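Local coordinates for DNA-binding response regulator (Paenisporosarcina sp. TG-14, PDB 6JQS), which probably binds DNA through a LuxR-type helix-turn-helix domain and regulates transcription in a spore-forming bacterium, at residues A[17-22]-A[44-49]; A[52-57]-A[64-69]. One frame throughout, in Å; residues are numbered along the deposited sequence.

Contact 1: residues A[17-22]-A[44-49]; sequences REIFQL and RNHISN
Ile-19 reaches from helix 14-24 toward helix 40-54 and meets it with both of its branches. Its CB points at the other helix and splits the side chain there. CG2 lies anti to the backbone N and goes to Ile-47, 3.8 Å from CG1 and 4.0 Å from CD1. The longer branch, through CG1, ends at CD1, which sits 3.6 Å from CB of His-46. CD1 of Ile-19 is also 3.8 Å from ND1 of the His-46 imidazole. The Ile-19 side chain runs across that of His-46. The helices are those of a LuxR-family helix-turn-helix domain. Helix 40-54 holds the place of the DNA-recognition helix in this fold, and helix 14-24 packs behind it. The axes of segments 17-22 and 44-49 run nearly perpendicular, at 96°, and come within 10.2 Å. Phe-20 is the second bridge. Its ring meets the Ile-47 backbone, with CZ 3.9 Å from CA, and CZ also lies 4.2 Å from CG2 of Ile-47. Ile-47 is therefore touched by two neighbouring residues of helix 14-24. Around this apolar patch, Leu-36 of helix 29-36 touches Ile-19, and Ala-62 and Ile-63 of helix 59-68 touch Phe-20.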
ATOM      1  N   ARG A  17       3.774  -3.844  -0.945  1.00 34.47           N
ATOM      2  CA  ARG A  17       4.474  -3.319   0.270  1.00 36.75           C
ATOM      3  C   ARG A  17       5.108  -1.959  -0.038  1.00 36.22           C
ATOM      4  O   ARG A  17       4.972  -1.047   0.766  1.00 43.01           O
ATOM      5  CB  ARG A  17       5.555  -4.291   0.772  1.00 44.05           C
ATOM      6  CG  ARG A  17       6.274  -3.787   2.021  1.00 44.17           C
ATOM      7  CD  ARG A  17       7.438  -4.660   2.507  1.00 51.02           C
ATOM      8  NE  ARG A  17       6.996  -6.025   2.746  1.00 48.39           N
ATOM      9  CZ  ARG A  17       7.052  -7.008   1.844  1.00 53.10           C
ATOM     10  NH1 ARG A  17       7.543  -6.792   0.636  1.00 53.49           N
ATOM     11  NH2 ARG A  17       6.608  -8.212   2.144  1.00 54.10           N
ATOM     12  N   GLU A  18       5.727  -1.778  -1.199  1.00 39.17           N
ATOM     13  CA  GLU A  18       6.348  -0.473  -1.536  1.00 36.74           C
ATOM     14  C   GLU A  18       5.268   0.591  -1.687  1.00 34.74           C
ATOM     15  O   GLU A  18       5.545   1.747  -1.367  1.00 32.78           O
ATOM     16  CB  GLU A  18       7.083  -0.429  -2.875  1.00 39.23           C
ATOM     17  CG  GLU A  18       8.352  -1.252  -2.976  1.00 49.56           C
ATOM     18  CD  GLU A  18       8.812  -1.280  -4.434  1.00 59.66           C
ATOM     19  OE1 GLU A  18       8.641  -2.326  -5.099  1.00 53.38           O
ATOM     20  OE2 GLU A  18       9.295  -0.228  -4.913  1.00 63.80           O
ATOM     21  N   ILE A  19       4.133   0.271  -2.304  1.00 33.89           N
ATOM     22  CA  ILE A  19       3.036   1.270  -2.404  1.00 29.56           C
ATOM     23  C   ILE A  19       2.586   1.745  -1.004  1.00 27.66           C
ATOM     24  O   ILE A  19       2.375   2.981  -0.816  1.00 34.18           O
ATOM     25  CB  ILE A  19       1.865   0.731  -3.235  1.00 31.10           C
ATOM     26  CG1 ILE A  19       2.249   0.609  -4.710  1.00 29.38           C
ATOM     27  CG2 ILE A  19       0.644   1.619  -3.003  1.00 28.98           C
ATOM     28  CD1 ILE A  19       1.300  -0.295  -5.524  1.00 28.81           C
ATOM     29  N   PHE A  20       2.309   0.830  -0.089  1.00 32.06           N
ATOM     30  CA  PHE A  20       1.810   1.172   1.261  1.00 29.14           C
ATOM     31  C   PHE A  20       2.926   1.875   2.061  1.00 34.12           C
ATOM     32  O   PHE A  20       2.559   2.743   2.872  1.00 32.63           O
ATOM     33  CB  PHE A  20       1.244  -0.045   1.983  1.00 27.28           C
ATOM     34  CG  PHE A  20      -0.158  -0.386   1.559  1.00 25.21           C
ATOM     35  CD1 PHE A  20      -1.225   0.233   2.168  1.00 27.78           C
ATOM     36  CD2 PHE A  20      -0.411  -1.159   0.439  1.00 31.73           C
ATOM     37  CE1 PHE A  20      -2.523   0.058   1.713  1.00 27.90           C
ATOM     38  CE2 PHE A  20      -1.724  -1.365   0.006  1.00 28.62           C
ATOM     39  CZ  PHE A  20      -2.764  -0.751   0.644  1.00 28.16           C
ATOM     40  N   GLN A  21       4.201   1.496   1.916  1.00 33.03           N
ATOM     41  CA  GLN A  21       5.305   2.251   2.605  1.00 33.72           C
ATOM     42  C   GLN A  21       5.308   3.711   2.141  1.00 36.16           C
ATOM     43  O   GLN A  21       5.557   4.593   2.951  1.00 33.43           O
ATOM     44  CB  GLN A  21       6.670   1.585   2.385  1.00 33.07           C
ATOM     45  CG  GLN A  21       7.737   2.148   3.319  1.00 39.15           C
ATOM     46  CD  GLN A  21       7.395   1.941   4.787  1.00 36.69           C
ATOM     47  OE1 GLN A  21       7.508   0.853   5.331  1.00 35.75           O
ATOM     48  NE2 GLN A  21       6.826   2.953   5.405  1.00 39.13           N
ATOM     49  N   LEU A  22       4.983   4.002   0.882  1.00 34.76           N
ATOM     50  CA  LEU A  22       4.883   5.395   0.408  1.00 33.98           C
ATOM     51  C   LEU A  22       3.620   6.090   0.893  1.00 35.27           C
ATOM     52  O   LEU A  22       3.716   7.317   1.113  1.00 31.26           O
ATOM     53  CB  LEU A  22       5.025   5.470  -1.130  1.00 39.18           C
ATOM     54  CG  LEU A  22       6.337   4.906  -1.689  1.00 43.11           C
ATOM     55  CD1 LEU A  22       6.443   5.154  -3.192  1.00 42.48           C
ATOM     56  CD2 LEU A  22       7.558   5.501  -1.001  1.00 49.53           C
ATOM     57  N   ARG A  44      -3.859   2.517  -7.595  1.00 28.98           N
ATOM     58  CA  ARG A  44      -5.224   2.436  -6.993  1.00 34.04           C
ATOM     59  C   ARG A  44      -5.748   1.001  -6.917  1.00 32.86           C
ATOM     60  O   ARG A  44      -6.343   0.638  -5.847  1.00 29.99           O
ATOM     61  CB  ARG A  44      -6.178   3.341  -7.774  1.00 43.65           C
ATOM     62  CG  ARG A  44      -5.913   4.826  -7.589  1.00 47.16           C
ATOM     63  CD  ARG A  44      -7.184   5.565  -7.957  1.00 53.77           C
ATOM     64  NE  ARG A  44      -7.025   6.999  -7.897  1.00 67.79           N
ATOM     65  CZ  ARG A  44      -6.624   7.776  -8.901  1.00 77.52           C
ATOM     66  NH1 ARG A  44      -6.311   7.266 -10.086  1.00 83.59           N
ATOM     67  NH2 ARG A  44      -6.531   9.081  -8.702  1.00 74.57           N
ATOM     68  N   ASN A  45      -5.623   0.212  -7.992  1.00 32.28           N
ATOM     69  CA  ASN A  45      -6.129  -1.186  -8.042  1.00 31.65           C
ATOM     70  C   ASN A  45      -5.314  -2.053  -7.075  1.00 31.80           C
ATOM     71  O   ASN A  45      -5.899  -2.951  -6.458  1.00 29.28           O
ATOM     72  CB  ASN A  45      -6.190  -1.745  -9.460  1.00 36.72           C
ATOM     73  CG  ASN A  45      -7.331  -1.114 -10.242  1.00 35.68           C
ATOM     74  OD1 ASN A  45      -8.410  -0.924  -9.703  1.00 34.63           O
ATOM     75  ND2 ASN A  45      -7.093  -0.782 -11.485  1.00 33.42           N
ATOM     76  N   HIS A  46      -4.044  -1.762  -6.881  1.00 31.26           N
ATOM     77  CA  HIS A  46      -3.220  -2.540  -5.912  1.00 31.01           C
ATOM     78  C   HIS A  46      -3.711  -2.295  -4.476  1.00 27.52           C
ATOM     79  O   HIS A  46      -3.762  -3.236  -3.667  1.00 30.59           O
ATOM     80  CB  HIS A  46      -1.757  -2.154  -6.064  1.00 30.10           C
ATOM     81  CG  HIS A  46      -1.011  -2.955  -7.065  1.00 36.63           C
ATOM     82  ND1 HIS A  46      -0.397  -2.362  -8.167  1.00 44.92           N
ATOM     83  CD2 HIS A  46      -0.781  -4.281  -7.155  1.00 28.94           C
ATOM     84  CE1 HIS A  46       0.181  -3.300  -8.878  1.00 35.70           C
ATOM     85  NE2 HIS A  46      -0.079  -4.475  -8.308  1.00 40.04           N
ATOM     86  N   ILE A  47      -3.951  -1.035  -4.164  1.00 28.77           N
ATOM     87  CA  ILE A  47      -4.482  -0.565  -2.874  1.00 29.79           C
ATOM     88  C   ILE A  47      -5.835  -1.249  -2.675  1.00 31.81           C
ATOM     89  O   ILE A  47      -6.069  -1.817  -1.567  1.00 27.75           O
ATOM     90  CB  ILE A  47      -4.546   0.973  -2.855  1.00 25.56           C
ATOM     91  CG1 ILE A  47      -3.149   1.596  -2.811  1.00 25.18           C
ATOM     92  CG2 ILE A  47      -5.429   1.437  -1.716  1.00 30.24           C
ATOM     93  CD1 ILE A  47      -3.119   3.080  -3.116  1.00 26.43           C
ATOM     94  N   SER A  48      -6.724  -1.220  -3.677  1.00 26.63           N
ATOM     95  CA  SER A  48      -8.068  -1.848  -3.521  1.00 29.70           C
ATOM     96  C   SER A  48      -7.928  -3.324  -3.229  1.00 25.47           C
ATOM     97  O   SER A  48      -8.674  -3.845  -2.337  1.00 29.36           O
ATOM     98  CB  SER A  48      -8.978  -1.652  -4.672  1.00 30.23           C
ATOM     99  OG  SER A  48      -9.145  -0.273  -4.887  1.00 36.61           O
ATOM    100  N   ASN A  49      -7.026  -3.979  -3.959  1.00 28.00           N
ATOM    101  CA  ASN A  49      -6.798  -5.426  -3.795  1.00 29.98           C
ATOM    102  C   ASN A  49      -6.319  -5.713  -2.373  1.00 28.79           C
ATOM    103  O   ASN A  49      -6.743  -6.728  -1.802  1.00 31.34           O
ATOM    104  CB  ASN A  49      -5.806  -5.889  -4.863  1.00 36.95           C
ATOM    105  CG  ASN A  49      -5.877  -7.368  -5.131  1.00 42.17           C
ATOM    106  OD1 ASN A  49      -6.958  -7.932  -5.114  1.00 44.92           O
ATOM    107  ND2 ASN A  49      -4.733  -7.971  -5.400  1.00 49.16           N
TER

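Contact 2: residues A[52-57]-A[64-69]; sequences QKLGVS and LELLRL
Leu-54 and Leu-66 adopt the same shape: in each, CG stands beside the backbone N (chi1 -65° and -63°) and the chain then runs extended. Their ends meet across the turn that joins helix 40-54 to helix 59-68, the last two helices of this LuxR-family helix-turn-helix domain. The two leucine side chains are set nearly perpendicular. CD1 of Leu-54 rests 3.8 Å from CG of Leu-66. CD2 of Leu-66 lies against both Leu-54 methyls. CB of Leu-54 points at helix 59-68, while Leu-66 reaches across with its tip.

Helix 40-54 closes in a Schellman motif. Gly-55 takes a positive phi there, and its N bonds back to O of Gln-52. The chain then turns and brings Val-56 up to Glu-65. CG1 of Val-56 is 3.4 Å from CG of Glu-65, a close approach for two carbons. The two side chains pass alongside each other, heading opposite ways. The Glu-65 chain bends at chi2, so its aliphatic part faces Val-56 while its carboxylate serves another partner. At the outer margin, CD2 of Leu-54 comes 4.4 Å from CD1 of Leu-69, a looser touch. Ala-62 lies against both Leu-54 and Val-56. Leu-12 and Leu-72 also touch Leu-66.

The carboxylate of Glu-65 makes a salt bridge with Arg-68, one turn on in the same helix. NH1 of Arg-68 meets the anti side of OE2 at 2.9 Å, 16° out of the carboxylate plane.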
ATOM      1  N   GLN A  52      -9.022  -5.450   0.288  1.00 31.33           N
ATOM      2  CA  GLN A  52      -9.937  -6.622   0.221  1.00 35.61           C
ATOM      3  C   GLN A  52      -9.225  -7.834   0.837  1.00 35.03           C
ATOM      4  O   GLN A  52      -9.835  -8.512   1.640  1.00 33.63           O
ATOM      5  CB  GLN A  52     -10.390  -6.884  -1.220  1.00 41.23           C
ATOM      6  CG  GLN A  52     -11.343  -5.803  -1.734  1.00 51.58           C
ATOM      7  CD  GLN A  52     -12.636  -5.650  -0.958  1.00 57.76           C
ATOM      8  OE1 GLN A  52     -12.839  -4.700  -0.175  1.00 55.86           O
ATOM      9  NE2 GLN A  52     -13.546  -6.589  -1.192  1.00 61.51           N
ATOM     10  N   LYS A  53      -7.962  -8.072   0.505  1.00 34.99           N
ATOM     11  CA  LYS A  53      -7.187  -9.218   1.078  1.00 33.81           C
ATOM     12  C   LYS A  53      -7.180  -9.113   2.614  1.00 34.21           C
ATOM     13  O   LYS A  53      -7.433 -10.103   3.288  1.00 35.50           O
ATOM     14  CB  LYS A  53      -5.772  -9.242   0.505  1.00 41.04           C
ATOM     15  CG  LYS A  53      -5.638  -9.684  -0.943  1.00 47.14           C
ATOM     16  CD  LYS A  53      -4.277 -10.315  -1.260  1.00 56.92           C
ATOM     17  CE  LYS A  53      -4.222 -11.802  -0.936  1.00 68.26           C
ATOM     18  NZ  LYS A  53      -3.028 -12.178  -0.128  1.00 69.06           N
ATOM     19  N   LEU A  54      -6.988  -7.925   3.178  1.00 38.00           N
ATOM     20  CA  LEU A  54      -6.797  -7.763   4.644  1.00 33.25           C
ATOM     21  C   LEU A  54      -8.145  -7.767   5.362  1.00 40.39           C
ATOM     22  O   LEU A  54      -8.128  -7.921   6.594  1.00 35.92           O
ATOM     23  CB  LEU A  54      -6.057  -6.457   4.932  1.00 33.49           C
ATOM     24  CG  LEU A  54      -4.640  -6.415   4.405  1.00 31.81           C
ATOM     25  CD1 LEU A  54      -4.082  -5.002   4.522  1.00 36.46           C
ATOM     26  CD2 LEU A  54      -3.772  -7.413   5.127  1.00 33.68           C
ATOM     27  N   GLY A  55      -9.223  -7.585   4.612  1.00 32.79           N
ATOM     28  CA  GLY A  55     -10.626  -7.514   5.074  1.00 38.79           C
ATOM     29  C   GLY A  55     -10.964  -6.217   5.769  1.00 38.63           C
ATOM     30  O   GLY A  55     -11.761  -6.265   6.744  1.00 36.70           O
ATOM     31  N   VAL A  56     -10.343  -5.098   5.383  1.00 32.30           N
ATOM     32  CA  VAL A  56     -10.383  -3.860   6.217  1.00 33.82           C
ATOM     33  C   VAL A  56     -11.297  -2.877   5.479  1.00 38.04           C
ATOM     34  O   VAL A  56     -11.692  -3.180   4.342  1.00 32.86           O
ATOM     35  CB  VAL A  56      -8.980  -3.276   6.505  1.00 30.78           C
ATOM     36  CG1 VAL A  56      -8.178  -4.166   7.446  1.00 36.75           C
ATOM     37  CG2 VAL A  56      -8.176  -3.011   5.247  1.00 31.83           C
ATOM     38  N   SER A  57     -11.642  -1.790   6.139  1.00 39.37           N
ATOM     39  CA  SER A  57     -12.690  -0.832   5.714  1.00 44.40           C
ATOM     40  C   SER A  57     -12.151   0.229   4.737  1.00 44.73           C
ATOM     41  O   SER A  57     -13.001   0.920   4.106  1.00 48.46           O
ATOM     42  CB  SER A  57     -13.292  -0.204   6.936  1.00 47.52           C
ATOM     43  OG  SER A  57     -12.314   0.507   7.680  1.00 46.36           O
ATOM     44  N   LEU A  64      -2.639   0.377   9.105  1.00 31.61           N
ATOM     45  CA  LEU A  64      -2.535  -0.010  10.535  1.00 29.84           C
ATOM     46  C   LEU A  64      -2.440  -1.534  10.588  1.00 31.79           C
ATOM     47  O   LEU A  64      -1.634  -2.035  11.417  1.00 26.93           O
ATOM     48  CB  LEU A  64      -3.703   0.542  11.356  1.00 32.32           C
ATOM     49  CG  LEU A  64      -3.789   2.078  11.411  1.00 33.40           C
ATOM     50  CD1 LEU A  64      -5.078   2.514  12.044  1.00 32.10           C
ATOM     51  CD2 LEU A  64      -2.605   2.685  12.155  1.00 33.35           C
ATOM     52  N   GLU A  65      -3.183  -2.265   9.743  1.00 26.10           N
ATOM     53  CA  GLU A  65      -3.098  -3.762   9.712  1.00 34.92           C
ATOM     54  C   GLU A  65      -1.691  -4.234   9.350  1.00 34.05           C
ATOM     55  O   GLU A  65      -1.141  -5.129  10.083  1.00 36.57           O
ATOM     56  CB  GLU A  65      -4.143  -4.391   8.788  1.00 37.60           C
ATOM     57  CG  GLU A  65      -5.467  -4.554   9.484  1.00 40.08           C
ATOM     58  CD  GLU A  65      -5.470  -5.519  10.666  1.00 44.07           C
ATOM     59  OE1 GLU A  65      -5.253  -6.752  10.445  1.00 42.99           O
ATOM     60  OE2 GLU A  65      -5.671  -5.053  11.790  1.00 47.36           O
ATOM     61  N   LEU A  66      -1.088  -3.588   8.357  1.00 30.26           N
ATOM     62  CA  LEU A  66       0.250  -3.938   7.821  1.00 29.94           C
ATOM     63  C   LEU A  66       1.340  -3.470   8.814  1.00 35.04           C
ATOM     64  O   LEU A  66       2.335  -4.189   8.940  1.00 32.99           O
ATOM     65  CB  LEU A  66       0.442  -3.354   6.429  1.00 29.93           C
ATOM     66  CG  LEU A  66      -0.505  -3.860   5.334  1.00 29.12           C
ATOM     67  CD1 LEU A  66      -0.328  -3.039   4.077  1.00 31.15           C
ATOM     68  CD2 LEU A  66      -0.265  -5.333   5.067  1.00 30.51           C
ATOM     69  N   LEU A  67       1.170  -2.357   9.535  1.00 34.74           N
ATOM     70  CA  LEU A  67       2.070  -2.017  10.697  1.00 31.68           C
ATOM     71  C   LEU A  67       1.927  -3.093  11.779  1.00 32.90           C
ATOM     72  O   LEU A  67       2.981  -3.535  12.312  1.00 33.90           O
ATOM     73  CB  LEU A  67       1.756  -0.631  11.281  1.00 31.41           C
ATOM     74  CG  LEU A  67       2.106   0.559  10.393  1.00 31.66           C
ATOM     75  CD1 LEU A  67       1.339   1.796  10.820  1.00 31.75           C
ATOM     76  CD2 LEU A  67       3.627   0.803  10.367  1.00 39.36           C
ATOM     77  N   ARG A  68       0.715  -3.546  12.109  1.00 32.28           N
ATOM     78  CA  ARG A  68       0.512  -4.576  13.172  1.00 33.91           C
ATOM     79  C   ARG A  68       1.159  -5.904  12.766  1.00 39.59           C
ATOM     80  O   ARG A  68       1.581  -6.650  13.649  1.00 30.66           O
ATOM     81  CB  ARG A  68      -0.974  -4.854  13.389  1.00 38.14           C
ATOM     82  CG  ARG A  68      -1.681  -3.798  14.211  1.00 32.88           C
ATOM     83  CD  ARG A  68      -3.172  -3.879  14.040  1.00 33.99           C
ATOM     84  NE  ARG A  68      -3.755  -2.691  14.617  1.00 29.18           N
ATOM     85  CZ  ARG A  68      -4.804  -2.013  14.102  1.00 35.80           C
ATOM     86  NH1 ARG A  68      -5.402  -2.387  12.995  1.00 32.08           N
ATOM     87  NH2 ARG A  68      -5.235  -0.925  14.697  1.00 36.87           N
ATOM     88  N   LEU A  69       1.232  -6.187  11.471  1.00 32.30           N
ATOM     89  CA  LEU A  69       1.787  -7.467  10.935  1.00 40.53           C
ATOM     90  C   LEU A  69       3.304  -7.388  10.742  1.00 37.35           C
ATOM     91  O   LEU A  69       3.854  -8.384  10.272  1.00 41.75           O
ATOM     92  CB  LEU A  69       1.157  -7.788   9.577  1.00 35.13           C
ATOM     93  CG  LEU A  69      -0.277  -8.314   9.586  1.00 41.80           C
ATOM     94  CD1 LEU A  69      -0.785  -8.428   8.158  1.00 44.64           C
ATOM     95  CD2 LEU A  69      -0.395  -9.651  10.277  1.00 45.84           C
TER

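Contact 1 is core: its centre lies about 3 Å from the centre of the chain, and three of its four touching residues are buried. Contact 2 is at the surface, its centre about 10 Å from that of the chain. Both use helix 40-54. Contact 1 joins its middle to helix 14-24, and contact 2 joins its C-terminal end and the following turn to helix 59-68. No hydrogen bond crosses either pair of segments. Contact 1 adds an imidazole and a phenyl ring to its aliphatic groups. Contact 2 pairs leucines and sets a valine against the aliphatic part of a glutamate at its margin. The two touch where CG of Phe-20 lies 3.7 Å from CD1 of Leu-66.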